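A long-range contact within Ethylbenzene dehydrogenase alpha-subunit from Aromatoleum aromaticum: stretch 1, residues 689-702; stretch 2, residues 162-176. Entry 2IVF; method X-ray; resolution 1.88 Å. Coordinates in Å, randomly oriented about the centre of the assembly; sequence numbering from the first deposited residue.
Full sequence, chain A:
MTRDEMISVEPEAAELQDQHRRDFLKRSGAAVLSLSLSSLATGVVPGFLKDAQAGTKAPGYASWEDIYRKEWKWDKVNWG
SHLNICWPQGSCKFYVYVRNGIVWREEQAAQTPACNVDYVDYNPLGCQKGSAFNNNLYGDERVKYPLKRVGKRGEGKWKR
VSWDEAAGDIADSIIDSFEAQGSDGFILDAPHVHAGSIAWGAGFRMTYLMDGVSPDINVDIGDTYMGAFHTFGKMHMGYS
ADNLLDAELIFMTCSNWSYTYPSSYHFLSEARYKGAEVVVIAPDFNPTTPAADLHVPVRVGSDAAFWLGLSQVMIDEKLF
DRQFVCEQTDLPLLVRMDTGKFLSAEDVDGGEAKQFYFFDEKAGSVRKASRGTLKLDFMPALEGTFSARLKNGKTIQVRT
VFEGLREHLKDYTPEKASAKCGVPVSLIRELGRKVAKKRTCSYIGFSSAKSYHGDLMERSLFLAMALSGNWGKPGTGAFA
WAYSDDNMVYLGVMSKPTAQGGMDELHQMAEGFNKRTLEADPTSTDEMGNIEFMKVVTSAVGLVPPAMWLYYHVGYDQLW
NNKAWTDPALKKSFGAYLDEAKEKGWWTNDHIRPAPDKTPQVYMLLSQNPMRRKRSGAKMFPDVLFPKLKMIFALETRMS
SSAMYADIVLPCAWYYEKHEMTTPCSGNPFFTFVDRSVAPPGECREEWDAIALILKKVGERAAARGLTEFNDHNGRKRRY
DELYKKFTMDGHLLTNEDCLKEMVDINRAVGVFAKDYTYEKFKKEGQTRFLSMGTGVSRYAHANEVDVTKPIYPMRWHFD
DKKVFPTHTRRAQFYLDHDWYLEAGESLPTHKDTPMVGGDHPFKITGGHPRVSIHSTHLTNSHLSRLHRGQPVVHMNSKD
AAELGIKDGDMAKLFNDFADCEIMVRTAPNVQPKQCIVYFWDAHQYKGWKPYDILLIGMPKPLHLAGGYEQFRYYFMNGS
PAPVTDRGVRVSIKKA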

ATOM      1  N   ASP A 689     -25.363 -12.908   6.810  1.00 21.64           N
ATOM      2  CA  ASP A 689     -26.310 -13.843   6.201  1.00 22.27           C
ATOM      3  C   ASP A 689     -25.747 -15.277   6.172  1.00 21.77           C
ATOM      4  O   ASP A 689     -26.419 -16.225   6.598  1.00 22.17           O
ATOM      5  CB  ASP A 689     -26.635 -13.379   4.784  1.00 22.75           C
ATOM      6  CG  ASP A 689     -27.503 -14.356   4.057  1.00 23.50           C
ATOM      7  OD1 ASP A 689     -28.507 -14.806   4.649  1.00 23.59           O
ATOM      8  OD2 ASP A 689     -27.164 -14.656   2.903  1.00 25.30           O
ATOM      9  N   ALA A 690     -24.487 -15.404   5.744  1.00 22.08           N
ATOM     10  CA  ALA A 690     -23.741 -16.688   5.774  1.00 21.55           C
ATOM     11  C   ALA A 690     -23.745 -17.319   7.145  1.00 22.18           C
ATOM     12  O   ALA A 690     -24.080 -18.512   7.276  1.00 21.60           O
ATOM     13  CB  ALA A 690     -22.288 -16.475   5.307  1.00 21.70           C
ATOM     14  N   ILE A 691     -23.424 -16.516   8.161  1.00 22.41           N
ATOM     15  CA  ILE A 691     -23.397 -16.986   9.544  1.00 22.08           C
ATOM     16  C   ILE A 691     -24.780 -17.266  10.052  1.00 21.76           C
ATOM     17  O   ILE A 691     -25.029 -18.259  10.778  1.00 22.11           O
ATOM     18  CB  ILE A 691     -22.668 -15.989  10.460  1.00 22.39           C
ATOM     19  CG1 ILE A 691     -21.172 -16.030  10.134  1.00 22.37           C
ATOM     20  CG2 ILE A 691     -22.934 -16.327  11.971  1.00 22.07           C
ATOM     21  CD1 ILE A 691     -20.359 -14.802  10.522  1.00 22.03           C
ATOM     22  N   ALA A 692     -25.732 -16.432   9.656  1.00 21.32           N
ATOM     23  CA  ALA A 692     -27.107 -16.696  10.016  1.00 20.72           C
ATOM     24  C   ALA A 692     -27.525 -18.083   9.500  1.00 21.14           C
ATOM     25  O   ALA A 692     -28.150 -18.876  10.227  1.00 18.90           O
ATOM     26  CB  ALA A 692     -28.034 -15.566   9.461  1.00 19.77           C
ATOM     27  N   LEU A 693     -27.154 -18.377   8.252  1.00 21.43           N
ATOM     28  CA  LEU A 693     -27.522 -19.623   7.604  1.00 22.44           C
ATOM     29  C   LEU A 693     -26.864 -20.811   8.290  1.00 22.34           C
ATOM     30  O   LEU A 693     -27.513 -21.801   8.524  1.00 23.56           O
ATOM     31  CB  LEU A 693     -27.135 -19.610   6.126  1.00 22.03           C
ATOM     32  CG  LEU A 693     -27.456 -20.871   5.290  1.00 23.40           C
ATOM     33  CD1 LEU A 693     -28.930 -21.332   5.434  1.00 22.49           C
ATOM     34  CD2 LEU A 693     -27.122 -20.500   3.846  1.00 24.94           C
ATOM     35  N   ILE A 694     -25.584 -20.675   8.620  1.00 22.69           N
ATOM     36  CA  ILE A 694     -24.912 -21.712   9.415  1.00 22.41           C
ATOM     37  C   ILE A 694     -25.691 -21.977  10.699  1.00 22.63           C
ATOM     38  O   ILE A 694     -26.060 -23.140  11.022  1.00 21.87           O
ATOM     39  CB  ILE A 694     -23.463 -21.331   9.760  1.00 22.76           C
ATOM     40  CG1 ILE A 694     -22.619 -21.332   8.486  1.00 23.67           C
ATOM     41  CG2 ILE A 694     -22.924 -22.312  10.821  1.00 22.60           C
ATOM     42  CD1 ILE A 694     -21.234 -20.722   8.590  1.00 21.46           C
ATOM     43  N   LEU A 695     -26.022 -20.910  11.421  1.00 22.75           N
ATOM     44  CA  LEU A 695     -26.780 -21.091  12.661  1.00 22.51           C
ATOM     45  C   LEU A 695     -28.189 -21.708  12.476  1.00 23.06           C
ATOM     46  O   LEU A 695     -28.625 -22.481  13.307  1.00 21.18           O
ATOM     47  CB  LEU A 695     -26.843 -19.770  13.447  1.00 22.52           C
ATOM     48  CG  LEU A 695     -25.500 -19.292  13.960  1.00 21.94           C
ATOM     49  CD1 LEU A 695     -25.676 -17.989  14.740  1.00 21.50           C
ATOM     50  CD2 LEU A 695     -24.811 -20.383  14.796  1.00 21.65           C
ATOM     51  N   LYS A 696     -28.901 -21.362  11.403  1.00 23.44           N
ATOM     52  CA  LYS A 696     -30.197 -21.970  11.110  1.00 23.34           C
ATOM     53  C   LYS A 696     -29.981 -23.458  10.903  1.00 22.88           C
ATOM     54  O   LYS A 696     -30.662 -24.299  11.497  1.00 22.72           O
ATOM     55  CB  LYS A 696     -30.771 -21.313   9.846  1.00 23.88           C
ATOM     56  CG  LYS A 696     -32.183 -21.736   9.414  1.00 24.84           C
ATOM     57  CD  LYS A 696     -32.543 -21.106   8.065  1.00 26.37           C
ATOM     58  CE  LYS A 696     -33.882 -21.589   7.477  1.00 30.85           C
ATOM     59  NZ  LYS A 696     -33.797 -22.898   6.673  1.00 35.44           N
ATOM     60  N   LYS A 697     -28.965 -23.778  10.101  1.00 23.22           N
ATOM     61  CA  LYS A 697     -28.604 -25.176   9.819  1.00 23.51           C
ATOM     62  C   LYS A 697     -28.198 -25.933  11.056  1.00 23.13           C
ATOM     63  O   LYS A 697     -28.533 -27.085  11.188  1.00 23.09           O
ATOM     64  CB  LYS A 697     -27.473 -25.244   8.805  1.00 24.59           C
ATOM     65  CG  LYS A 697     -27.909 -24.883   7.404  1.00 26.60           C
ATOM     66  CD  LYS A 697     -28.671 -26.003   6.768  1.00 31.38           C
ATOM     67  CE  LYS A 697     -29.288 -25.575   5.457  1.00 33.20           C
ATOM     68  NZ  LYS A 697     -30.494 -26.386   5.139  1.00 35.39           N
ATOM     69  N   VAL A 698     -27.486 -25.288  11.965  1.00 22.77           N
ATOM     70  CA  VAL A 698     -27.167 -25.909  13.238  1.00 22.19           C
ATOM     71  C   VAL A 698     -28.454 -26.336  13.954  1.00 22.65           C
ATOM     72  O   VAL A 698     -28.570 -27.479  14.398  1.00 22.44           O
ATOM     73  CB  VAL A 698     -26.318 -24.982  14.112  1.00 22.21           C
ATOM     74  CG1 VAL A 698     -26.287 -25.429  15.507  1.00 19.23           C
ATOM     75  CG2 VAL A 698     -24.906 -24.872  13.539  1.00 21.72           C
ATOM     76  N   GLY A 699     -29.412 -25.419  14.028  1.00 22.50           N
ATOM     77  CA  GLY A 699     -30.712 -25.710  14.589  1.00 22.66           C
ATOM     78  C   GLY A 699     -31.430 -26.832  13.852  1.00 22.87           C
ATOM     79  O   GLY A 699     -31.906 -27.774  14.474  1.00 21.42           O
ATOM     80  N   GLU A 700     -31.499 -26.731  12.527  1.00 23.18           N
ATOM     81  CA  GLU A 700     -32.257 -27.682  11.699  1.00 24.01           C
ATOM     82  C   GLU A 700     -31.616 -29.079  11.783  1.00 23.68           C
ATOM     83  O   GLU A 700     -32.306 -30.072  11.985  1.00 22.82           O
ATOM     84  CB  GLU A 700     -32.303 -27.206  10.238  1.00 24.27           C
ATOM     85  CG  GLU A 700     -33.238 -25.998   9.987  1.00 26.34           C
ATOM     86  CD  GLU A 700     -33.213 -25.478   8.546  1.00 28.27           C
ATOM     87  OE1 GLU A 700     -32.417 -25.994   7.727  1.00 33.91           O
ATOM     88  OE2 GLU A 700     -33.989 -24.535   8.237  1.00 31.70           O
ATOM     89  N   ARG A 701     -30.287 -29.119  11.650  1.00 23.79           N
ATOM     90  CA  ARG A 701     -29.530 -30.368  11.683  1.00 23.73           C
ATOM     91  C   ARG A 701     -29.625 -30.985  13.066  1.00 23.51           C
ATOM     92  O   ARG A 701     -29.841 -32.203  13.208  1.00 23.28           O
ATOM     93  CB  ARG A 701     -28.068 -30.140  11.274  1.00 23.50           C
ATOM     94  CG  ARG A 701     -27.871 -29.611   9.808  1.00 25.29           C
ATOM     95  CD  ARG A 701     -28.399 -30.605   8.793  1.00 27.68           C
ATOM     96  NE  ARG A 701     -27.670 -31.843   9.013  1.00 26.27           N
ATOM     97  CZ  ARG A 701     -28.192 -33.060   9.009  1.00 28.69           C
ATOM     98  NH1 ARG A 701     -29.483 -33.279   8.766  1.00 28.74           N
ATOM     99  NH2 ARG A 701     -27.402 -34.083   9.279  1.00 29.05           N
ATOM    100  N   ALA A 702     -29.539 -30.156  14.098  1.00 23.26           N
ATOM    101  CA  ALA A 702     -29.692 -30.673  15.454  1.00 23.65           C
ATOM    102  C   ALA A 702     -31.054 -31.307  15.566  1.00 24.29           C
ATOM    103  O   ALA A 702     -31.197 -32.426  16.094  1.00 23.97           O
ATOM    104  CB  ALA A 702     -29.525 -29.583  16.475  1.00 23.19           C
TER
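Stretch 2 162-176: SWDEAAGDIADSIID

Stretch 2 is a helix from Trp163 onward, with Ser162 at its N-cap, where Ser162 OG accepts from Glu165 N at 3.0 Å. It lies across the helix of stretch 1 at a signed crossing angle of -62°, the two N-to-C directions 62° apart and the axes 8.3 Å apart at closest approach. At the close CA pairs stretch 2 presents alanines. Val698 and Ala171 come within 4.5 Å, CA to CA, and Ile694 and Ala167 within 5.0 Å, again CA to CA.

Lys697 has the largest covered area of any residue here. Its side chain enters a hole formed by Asp164, Ala167, Gly168 and Ala171, where its aliphatic part passes over Gly168, with Lys697 CG 4.3 Å from Gly168 N; Lys697 CG lies 3.9 Å from Ala167 CB. The chain then carries its charge to Asp164, and Lys697 NZ donates to Asp164 OD1 at 2.8 Å in a salt bridge. A water accepts from the same NZ and donates weakly to Asp164 OD2.

Ile694 supplies the apolar counterpart. Ile694 CG2 meets Ile170 CG2 and Ile174 CD1, both at 4.0 Å, so branched side chains fill the buried flank of the crossing. Ala171 is the reciprocal knob, its methyl sitting among Ile694, Lys697, Val698 and Arg701; Ala171 CB lies 3.5 Å from Val698 N, and so short a side chain can rest almost on the opposing backbone.

Arg701 repeats the lysine's strategy one turn on. Arg701 CB packs 3.8 Å from Ile175 CD1, while Arg701 NH2 donates to Asp172 OD2 at 3.2 Å in a salt bridge, the carboxylate oxygen lying at the guanidinium edge, near its plane. Toward the start of stretch 2, the broad indole of Trp163 spans two residues: Trp163 CH2 lies 3.7 Å from Ala690 CB and Trp163 CE3 4.0 Å from Leu693 CD2.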

ATOM      1  N   SER A 162     -23.490 -26.639  -2.956  1.00 20.95           N
ATOM      2  CA  SER A 162     -24.483 -25.651  -2.627  1.00 20.52           C
ATOM      3  C   SER A 162     -24.181 -25.085  -1.263  1.00 20.59           C
ATOM      4  O   SER A 162     -23.521 -25.730  -0.437  1.00 19.09           O
ATOM      5  CB  SER A 162     -25.890 -26.212  -2.619  1.00 21.61           C
ATOM      6  OG  SER A 162     -26.058 -27.204  -1.606  1.00 22.51           O
ATOM      7  N   TRP A 163     -24.689 -23.884  -1.015  1.00 20.67           N
ATOM      8  CA  TRP A 163     -24.640 -23.318   0.327  1.00 21.27           C
ATOM      9  C   TRP A 163     -25.310 -24.282   1.319  1.00 20.80           C
ATOM     10  O   TRP A 163     -24.904 -24.433   2.451  1.00 21.30           O
ATOM     11  CB  TRP A 163     -25.355 -21.979   0.374  1.00 21.23           C
ATOM     12  CG  TRP A 163     -24.512 -20.855   0.068  1.00 20.75           C
ATOM     13  CD1 TRP A 163     -24.365 -20.250  -1.128  1.00 21.45           C
ATOM     14  CD2 TRP A 163     -23.675 -20.173   0.979  1.00 21.89           C
ATOM     15  NE1 TRP A 163     -23.453 -19.225  -1.037  1.00 23.42           N
ATOM     16  CE2 TRP A 163     -23.031 -19.144   0.266  1.00 23.40           C
ATOM     17  CE3 TRP A 163     -23.405 -20.326   2.342  1.00 22.97           C
ATOM     18  CZ2 TRP A 163     -22.140 -18.268   0.868  1.00 23.03           C
ATOM     19  CZ3 TRP A 163     -22.530 -19.451   2.942  1.00 21.48           C
ATOM     20  CH2 TRP A 163     -21.899 -18.437   2.206  1.00 22.47           C
ATOM     21  N   ASP A 164     -26.347 -24.927   0.881  1.00 21.31           N
ATOM     22  CA  ASP A 164     -27.041 -25.863   1.738  1.00 22.75           C
ATOM     23  C   ASP A 164     -26.141 -27.003   2.206  1.00 22.37           C
ATOM     24  O   ASP A 164     -26.113 -27.344   3.382  1.00 22.77           O
ATOM     25  CB  ASP A 164     -28.205 -26.440   0.980  1.00 23.90           C
ATOM     26  CG  ASP A 164     -29.253 -26.957   1.886  1.00 28.06           C
ATOM     27  OD1 ASP A 164     -29.969 -26.101   2.446  1.00 31.73           O
ATOM     28  OD2 ASP A 164     -29.330 -28.205   2.025  1.00 31.22           O
ATOM     29  N   GLU A 165     -25.422 -27.598   1.273  1.00 22.81           N
ATOM     30  CA  GLU A 165     -24.505 -28.684   1.614  1.00 23.17           C
ATOM     31  C   GLU A 165     -23.396 -28.185   2.513  1.00 22.62           C
ATOM     32  O   GLU A 165     -23.109 -28.798   3.560  1.00 22.38           O
ATOM     33  CB  GLU A 165     -23.903 -29.300   0.352  1.00 23.56           C
ATOM     34  CG  GLU A 165     -22.693 -30.215   0.636  1.00 24.98           C
ATOM     35  CD  GLU A 165     -22.337 -31.154  -0.493  1.00 24.27           C
ATOM     36  OE1 GLU A 165     -22.989 -31.122  -1.541  1.00 25.91           O
ATOM     37  OE2 GLU A 165     -21.414 -31.954  -0.307  1.00 29.11           O
ATOM     38  N   ALA A 166     -22.796 -27.053   2.120  1.00 22.96           N
ATOM     39  CA  ALA A 166     -21.626 -26.460   2.813  1.00 23.32           C
ATOM     40  C   ALA A 166     -21.969 -26.005   4.243  1.00 23.94           C
ATOM     41  O   ALA A 166     -21.315 -26.406   5.212  1.00 24.99           O
ATOM     42  CB  ALA A 166     -21.048 -25.336   1.987  1.00 21.00           C
ATOM     43  N   ALA A 167     -23.053 -25.251   4.385  1.00 24.58           N
ATOM     44  CA  ALA A 167     -23.519 -24.842   5.716  1.00 24.62           C
ATOM     45  C   ALA A 167     -23.952 -26.040   6.546  1.00 24.89           C
ATOM     46  O   ALA A 167     -23.755 -26.061   7.758  1.00 25.70           O
ATOM     47  CB  ALA A 167     -24.655 -23.821   5.593  1.00 24.55           C
ATOM     48  N   GLY A 168     -24.536 -27.043   5.893  1.00 24.84           N
ATOM     49  CA  GLY A 168     -24.914 -28.297   6.551  1.00 24.48           C
ATOM     50  C   GLY A 168     -23.722 -29.060   7.117  1.00 24.39           C
ATOM     51  O   GLY A 168     -23.765 -29.552   8.255  1.00 22.47           O
ATOM     52  N   ASP A 169     -22.649 -29.164   6.339  1.00 23.68           N
ATOM     53  CA  ASP A 169     -21.453 -29.877   6.835  1.00 24.09           C
ATOM     54  C   ASP A 169     -20.860 -29.122   7.993  1.00 22.77           C
ATOM     55  O   ASP A 169     -20.393 -29.715   8.961  1.00 23.39           O
ATOM     56  CB  ASP A 169     -20.357 -30.013   5.779  1.00 25.16           C
ATOM     57  CG  ASP A 169     -20.720 -30.965   4.657  1.00 26.33           C
ATOM     58  OD1 ASP A 169     -21.749 -31.660   4.752  1.00 28.84           O
ATOM     59  OD2 ASP A 169     -19.942 -31.001   3.679  1.00 30.20           O
ATOM     60  N   ILE A 170     -20.839 -27.802   7.884  1.00 21.54           N
ATOM     61  CA  ILE A 170     -20.309 -26.998   8.960  1.00 21.25           C
ATOM     62  C   ILE A 170     -21.123 -27.193  10.233  1.00 20.38           C
ATOM     63  O   ILE A 170     -20.559 -27.370  11.324  1.00 21.25           O
ATOM     64  CB  ILE A 170     -20.275 -25.511   8.589  1.00 19.98           C
ATOM     65  CG1 ILE A 170     -19.276 -25.294   7.451  1.00 21.42           C
ATOM     66  CG2 ILE A 170     -19.930 -24.691   9.827  1.00 20.75           C
ATOM     67  CD1 ILE A 170     -19.420 -23.956   6.709  1.00 20.63           C
ATOM     68  N   ALA A 171     -22.441 -27.158  10.099  1.00 20.62           N
ATOM     69  CA  ALA A 171     -23.324 -27.304  11.245  1.00 21.08           C
ATOM     70  C   ALA A 171     -23.174 -28.654  11.894  1.00 21.61           C
ATOM     71  O   ALA A 171     -23.164 -28.781  13.119  1.00 21.11           O
ATOM     72  CB  ALA A 171     -24.757 -27.134  10.799  1.00 21.97           C
ATOM     73  N   ASP A 172     -23.111 -29.688  11.072  1.00 21.61           N
ATOM     74  CA  ASP A 172     -22.876 -31.020  11.618  1.00 21.81           C
ATOM     75  C   ASP A 172     -21.561 -31.097  12.386  1.00 21.81           C
ATOM     76  O   ASP A 172     -21.498 -31.774  13.418  1.00 23.09           O
ATOM     77  CB  ASP A 172     -22.886 -32.057  10.515  1.00 22.33           C
ATOM     78  CG  ASP A 172     -24.273 -32.568  10.200  1.00 24.84           C
ATOM     79  OD1 ASP A 172     -25.204 -32.493  11.040  1.00 23.47           O
ATOM     80  OD2 ASP A 172     -24.423 -33.061   9.075  1.00 30.31           O
ATOM     81  N   SER A 173     -20.504 -30.469  11.882  1.00 20.90           N
ATOM     82  CA  SER A 173     -19.215 -30.539  12.592  1.00 21.95           C
ATOM     83  C   SER A 173     -19.288 -29.782  13.949  1.00 21.40           C
ATOM     84  O   SER A 173     -18.720 -30.218  14.966  1.00 19.12           O
ATOM     85  CB  SER A 173     -18.084 -30.012  11.732  1.00 22.00           C
ATOM     86  OG  SER A 173     -18.124 -28.592  11.714  1.00 27.37           O
ATOM     87  N   ILE A 174     -20.015 -28.658  13.962  1.00 21.41           N
ATOM     88  CA  ILE A 174     -20.273 -27.912  15.209  1.00 21.48           C
ATOM     89  C   ILE A 174     -21.021 -28.773  16.237  1.00 21.84           C
ATOM     90  O   ILE A 174     -20.641 -28.886  17.408  1.00 21.93           O
ATOM     91  CB  ILE A 174     -21.040 -26.586  14.915  1.00 21.61           C
ATOM     92  CG1 ILE A 174     -20.158 -25.620  14.123  1.00 21.14           C
ATOM     93  CG2 ILE A 174     -21.512 -25.934  16.193  1.00 22.72           C
ATOM     94  CD1 ILE A 174     -20.917 -24.361  13.618  1.00 19.05           C
ATOM     95  N   ILE A 175     -22.103 -29.381  15.779  1.00 21.41           N
ATOM     96  CA  ILE A 175     -22.874 -30.301  16.574  1.00 22.11           C
ATOM     97  C   ILE A 175     -22.019 -31.451  17.075  1.00 22.14           C
ATOM     98  O   ILE A 175     -22.025 -31.747  18.261  1.00 21.23           O
ATOM     99  CB  ILE A 175     -24.050 -30.846  15.775  1.00 21.62           C
ATOM    100  CG1 ILE A 175     -25.032 -29.707  15.471  1.00 21.69           C
ATOM    101  CG2 ILE A 175     -24.775 -31.916  16.545  1.00 21.91           C
ATOM    102  CD1 ILE A 175     -26.134 -30.062  14.525  1.00 22.17           C
ATOM    103  N   ASP A 176     -21.273 -32.087  16.182  1.00 22.92           N
ATOM    104  CA  ASP A 176     -20.434 -33.244  16.583  1.00 24.05           C
ATOM    105  C   ASP A 176     -19.506 -32.862  17.763  1.00 24.15           C
ATOM    106  O   ASP A 176     -19.386 -33.555  18.759  1.00 22.27           O
ATOM    107  CB  ASP A 176     -19.559 -33.672  15.399  1.00 24.76           C
ATOM    108  CG  ASP A 176     -20.333 -34.406  14.308  1.00 24.45           C
ATOM    109  OD1 ASP A 176     -21.450 -34.860  14.532  1.00 23.48           O
ATOM    110  OD2 ASP A 176     -19.789 -34.504  13.194  1.00 30.37           O
TER
HETATM  111  O   HOH W   1     -29.192 -28.684   5.320  1.00 58.73           O